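Arginine kinase (Cydia pomonella granulosis virus, PDB 6VVG) acts as a baculoviral protein kinase, probably transferring phosphate from ATP to serine or threonine, with activity that depends on side-to-side dimerization. Local coordinates at the interface of chains A and B. Sequence-based numbering; all coordinates share one arbitrary frame. Chains: chain A/B, Arginine kinase.

Contact 1: the interface of chains A and B. Residues chain A 19, 50, 86, 88; chain B 3-4, 6-7, 10.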
# COMPACT_ATOMS: atom_id res chain seq x y z
N ILE A 19 -3.54 29.16 -6.16
CA ILE A 19 -2.32 29.00 -5.37
C ILE A 19 -2.02 30.31 -4.65
O ILE A 19 -1.93 31.37 -5.28
CB ILE A 19 -1.15 28.57 -6.25
CG1 ILE A 19 -1.46 27.23 -6.93
CG2 ILE A 19 0.13 28.49 -5.44
CD1 ILE A 19 -1.05 26.02 -6.12
N ILE A 50 2.46 18.98 -4.92
CA ILE A 50 2.75 18.60 -6.29
C ILE A 50 3.96 17.68 -6.28
O ILE A 50 5.04 18.06 -5.80
CB ILE A 50 3.01 19.83 -7.17
CG1 ILE A 50 1.78 20.73 -7.23
CG2 ILE A 50 3.42 19.41 -8.57
CD1 ILE A 50 2.01 22.06 -7.94
N GLU A 86 2.93 15.47 -13.53
CA GLU A 86 2.82 15.79 -12.11
C GLU A 86 1.55 15.19 -11.52
O GLU A 86 0.54 15.02 -12.21
CB GLU A 86 2.82 17.30 -11.90
CG GLU A 86 4.05 18.01 -12.46
CD GLU A 86 4.08 19.49 -12.10
OE1 GLU A 86 3.10 20.20 -12.43
OE2 GLU A 86 5.07 19.94 -11.49
N LEU A 88 -1.10 15.49 -8.00
CA LEU A 88 -1.56 16.46 -7.03
C LEU A 88 -2.21 15.78 -5.84
O LEU A 88 -3.00 14.85 -6.00
CB LEU A 88 -2.58 17.41 -7.65
CG LEU A 88 -2.26 18.12 -8.96
CD1 LEU A 88 -3.28 19.24 -9.21
CD2 LEU A 88 -0.85 18.67 -8.92
N PRO B 3 3.29 25.84 -10.64
CA PRO B 3 2.50 26.76 -9.81
C PRO B 3 1.02 26.44 -9.98
O PRO B 3 0.65 25.27 -9.89
CB PRO B 3 2.87 28.13 -10.37
CG PRO B 3 3.11 27.84 -11.87
CD PRO B 3 3.38 26.33 -12.02
N SER B 4 0.18 27.45 -10.23
CA SER B 4 -1.17 27.14 -10.67
C SER B 4 -1.18 26.52 -12.07
O SER B 4 -2.13 25.83 -12.43
CB SER B 4 -2.05 28.39 -10.64
OG SER B 4 -3.40 28.02 -10.36
N SER B 6 0.41 24.07 -12.93
CA SER B 6 0.40 22.62 -12.77
C SER B 6 -1.02 22.09 -12.67
O SER B 6 -1.33 21.01 -13.21
CB SER B 6 1.22 22.22 -11.54
OG SER B 6 2.56 22.69 -11.65
N ILE B 7 -1.90 22.82 -11.98
CA ILE B 7 -3.31 22.42 -11.92
C ILE B 7 -3.92 22.45 -13.32
O ILE B 7 -4.59 21.50 -13.74
CB ILE B 7 -4.08 23.32 -10.95
CG1 ILE B 7 -3.40 23.33 -9.58
CG2 ILE B 7 -5.52 22.86 -10.84
CD1 ILE B 7 -4.33 23.61 -8.42
N VAL B 10 -2.59 19.51 -15.23
CA VAL B 10 -3.13 18.25 -14.72
C VAL B 10 -4.57 18.07 -15.19
O VAL B 10 -4.95 17.00 -15.68
CB VAL B 10 -3.03 18.21 -13.18
CG1 VAL B 10 -4.11 17.31 -12.60
CG2 VAL B 10 -1.64 17.72 -12.77

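Contact 2: the interface of chains A and B. Residues chain A 79-81; chain B 14, 61, 79-81.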
# COMPACT_ATOMS: atom_id res chain seq x y z
N PHE A 79 -6.99 13.96 -5.20
CA PHE A 79 -5.71 13.37 -5.58
C PHE A 79 -5.79 12.99 -7.05
O PHE A 79 -6.72 12.28 -7.46
CB PHE A 79 -5.37 12.16 -4.70
CG PHE A 79 -4.21 11.36 -5.19
CD1 PHE A 79 -2.97 11.95 -5.42
CD2 PHE A 79 -4.34 10.00 -5.41
CE1 PHE A 79 -1.90 11.19 -5.87
CE2 PHE A 79 -3.28 9.24 -5.86
CZ PHE A 79 -2.06 9.83 -6.09
N VAL A 80 -4.84 13.48 -7.84
CA VAL A 80 -4.76 13.20 -9.26
C VAL A 80 -3.35 12.68 -9.53
O VAL A 80 -2.38 13.42 -9.36
CB VAL A 80 -5.05 14.44 -10.12
CG1 VAL A 80 -4.93 14.08 -11.59
CG2 VAL A 80 -6.42 15.01 -9.79
N PHE A 81 -3.25 11.42 -9.93
CA PHE A 81 -1.98 10.83 -10.32
C PHE A 81 -1.91 10.79 -11.84
O PHE A 81 -2.88 10.42 -12.50
CB PHE A 81 -1.81 9.42 -9.74
CG PHE A 81 -0.80 8.59 -10.46
CD1 PHE A 81 0.54 8.64 -10.11
CD2 PHE A 81 -1.18 7.74 -11.49
CE1 PHE A 81 1.48 7.87 -10.78
CE2 PHE A 81 -0.25 6.97 -12.15
CZ PHE A 81 1.08 7.04 -11.80
N LEU B 14 -6.12 15.09 -18.29
CA LEU B 14 -7.28 14.21 -18.12
C LEU B 14 -8.42 14.56 -19.06
O LEU B 14 -9.23 13.68 -19.38
CB LEU B 14 -7.77 14.28 -16.69
CG LEU B 14 -6.84 13.63 -15.67
CD1 LEU B 14 -6.66 14.51 -14.44
CD2 LEU B 14 -7.38 12.25 -15.31
N PHE B 61 -4.90 0.79 -6.27
CA PHE B 61 -3.99 1.76 -6.89
C PHE B 61 -2.54 1.31 -6.76
O PHE B 61 -1.78 1.37 -7.73
CB PHE B 61 -4.22 3.12 -6.24
CG PHE B 61 -3.25 4.18 -6.65
CD1 PHE B 61 -3.23 4.65 -7.95
CD2 PHE B 61 -2.36 4.71 -5.74
CE1 PHE B 61 -2.33 5.62 -8.33
CE2 PHE B 61 -1.46 5.68 -6.11
CZ PHE B 61 -1.44 6.14 -7.41
N PHE B 79 -5.20 8.43 -12.27
CA PHE B 79 -6.07 8.07 -11.16
C PHE B 79 -6.55 9.36 -10.51
O PHE B 79 -5.73 10.21 -10.17
CB PHE B 79 -5.35 7.18 -10.14
CG PHE B 79 -6.13 6.92 -8.89
CD1 PHE B 79 -7.42 6.42 -8.94
CD2 PHE B 79 -5.56 7.18 -7.65
CE1 PHE B 79 -8.13 6.18 -7.77
CE2 PHE B 79 -6.27 6.95 -6.48
CZ PHE B 79 -7.55 6.45 -6.54
N VAL B 80 -7.86 9.50 -10.38
CA VAL B 80 -8.48 10.67 -9.77
C VAL B 80 -9.28 10.20 -8.57
O VAL B 80 -10.17 9.35 -8.71
CB VAL B 80 -9.37 11.44 -10.75
CG1 VAL B 80 -9.91 12.71 -10.10
CG2 VAL B 80 -8.60 11.77 -12.03
N PHE B 81 -8.98 10.74 -7.39
CA PHE B 81 -9.72 10.44 -6.18
C PHE B 81 -10.42 11.69 -5.68
O PHE B 81 -9.84 12.78 -5.67
CB PHE B 81 -8.81 9.90 -5.08
CG PHE B 81 -9.49 9.78 -3.74
CD1 PHE B 81 -10.22 8.65 -3.41
CD2 PHE B 81 -9.40 10.80 -2.81
CE1 PHE B 81 -10.85 8.54 -2.18
CE2 PHE B 81 -10.02 10.70 -1.58
CZ PHE B 81 -10.75 9.57 -1.27

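Contact 1: the interface of chains A and B
With a first torsion of -58° in each residue, A:Glu86 and B:Ser6 both set their side chains beside the backbone N and anti to the carbonyl carbon, and from there the two reach each other across the dimer interface. The glutamate continues extended beyond CG (chi2 -174°), which carries its carboxylate out to the helix of the partner. The hydroxyl OG of B:Ser6 donates a hydrogen bond of 2.7 Å to the carboxylate oxygen OE1 of A:Glu86, arriving at the syn lone pair, on the side of the other oxygen.

Around this polar link the contact is apolar. CD1 of A:Ile50, its end methyl, packs 3.7 Å from CB of B:Ser6, so that one serine is met by a carboxylate at its hydroxyl and by a methyl at its methylene. One turn further along the helix, B:Val10 and A:Leu88 meet tip to tip, CG2 of the valine 3.9 Å from CG of the leucine. The same valine methyl also lies 3.5 Å from the backbone O of A:Glu86. B:Ile7 crosses A:Leu88 at about a right angle, its CG1 4.1 Å from the leucine CD1. A:Ile19 meets the helix start with its CG1 methylene, 3.8 Å from CA of B:Ser4.

The example shows how an N-terminal helix can serve a neighbouring subunit: helix 4-15 of chain B lies against the N-lobe sheet of chain A, touching strands 17-22, 45-51 and 87-92 and the loop residue A:Glu86 just before the last of them.

Contact 2: the interface of chains A and B
A:Phe79 and B:Phe79 pack at the seam where two protein kinase N-lobes join strand 76-82 to its copy, an antiparallel edge-to-edge pairing that carries the beta-sheet from one subunit into the other. The two side chains cross at about a right angle and touch through neighbouring ring carbons, CE2 of A:Phe79 3.6 Å from CD2 of B:Phe79.

B:Phe61, from helix 58-66, the regulatory alpha C helix, comes toward A:Phe79 from the opposite direction. Its CZ stands at the edge of the A:Phe79 ring and in the plane of that ring, 3.9 Å from CE2. The same end of B:Phe61 serves A:Phe81 as well: B:Phe61 turns its edge to the A:Phe81 ring, the planes 74° apart. CE1 of B:Phe61 lies 4.0 Å from CG of A:Phe81. Within its own chain B:Phe61 has CD2 of B:Phe79 over one face, toward the rim, so the strand phenylalanine backs the helix ring that reaches the partner.

On the sheet's other side A:Val80 and B:Val80 lie side by side and point the same way, CG2 of the first 4.2 Å from CG1 of the second. A:Val80 sends CG1 anti to its amide nitrogen (chi1 180°), toward CD1 of B:Leu14, which is poorly ordered, so this close approach is doubtful.

Backbone bonds fix the register of these side chains. The amide N of B:Phe81 donates to O of A:Phe79 at 2.7 Å. In the same way N of A:Phe81 donates to O of B:Phe79 at 2.8 Å. The reverse bonds, A:Phe79 N to B:Phe81 O and B:Phe79 N to A:Phe81 O, are longer and more bent.

Contact 1 and contact 2 have C-alpha centres about 13 Å apart and belong to one two-fold symmetric interface. Helix 4-15 of chain B spans both: most of it serves contact 1, while its far end, poorly ordered at B:Leu14, approaches contact 2. On chain A, neighbouring strands 76-82 and 87-92 are engaged in turn, so helix docking and strand pairing act on the same sheet. Because each contact has a twin with the chains exchanged, the helices are traded reciprocally. Contact 2 includes the alpha C helix, which fits a role for the dimer in positioning it, although the structure alone does not show how this supports activity.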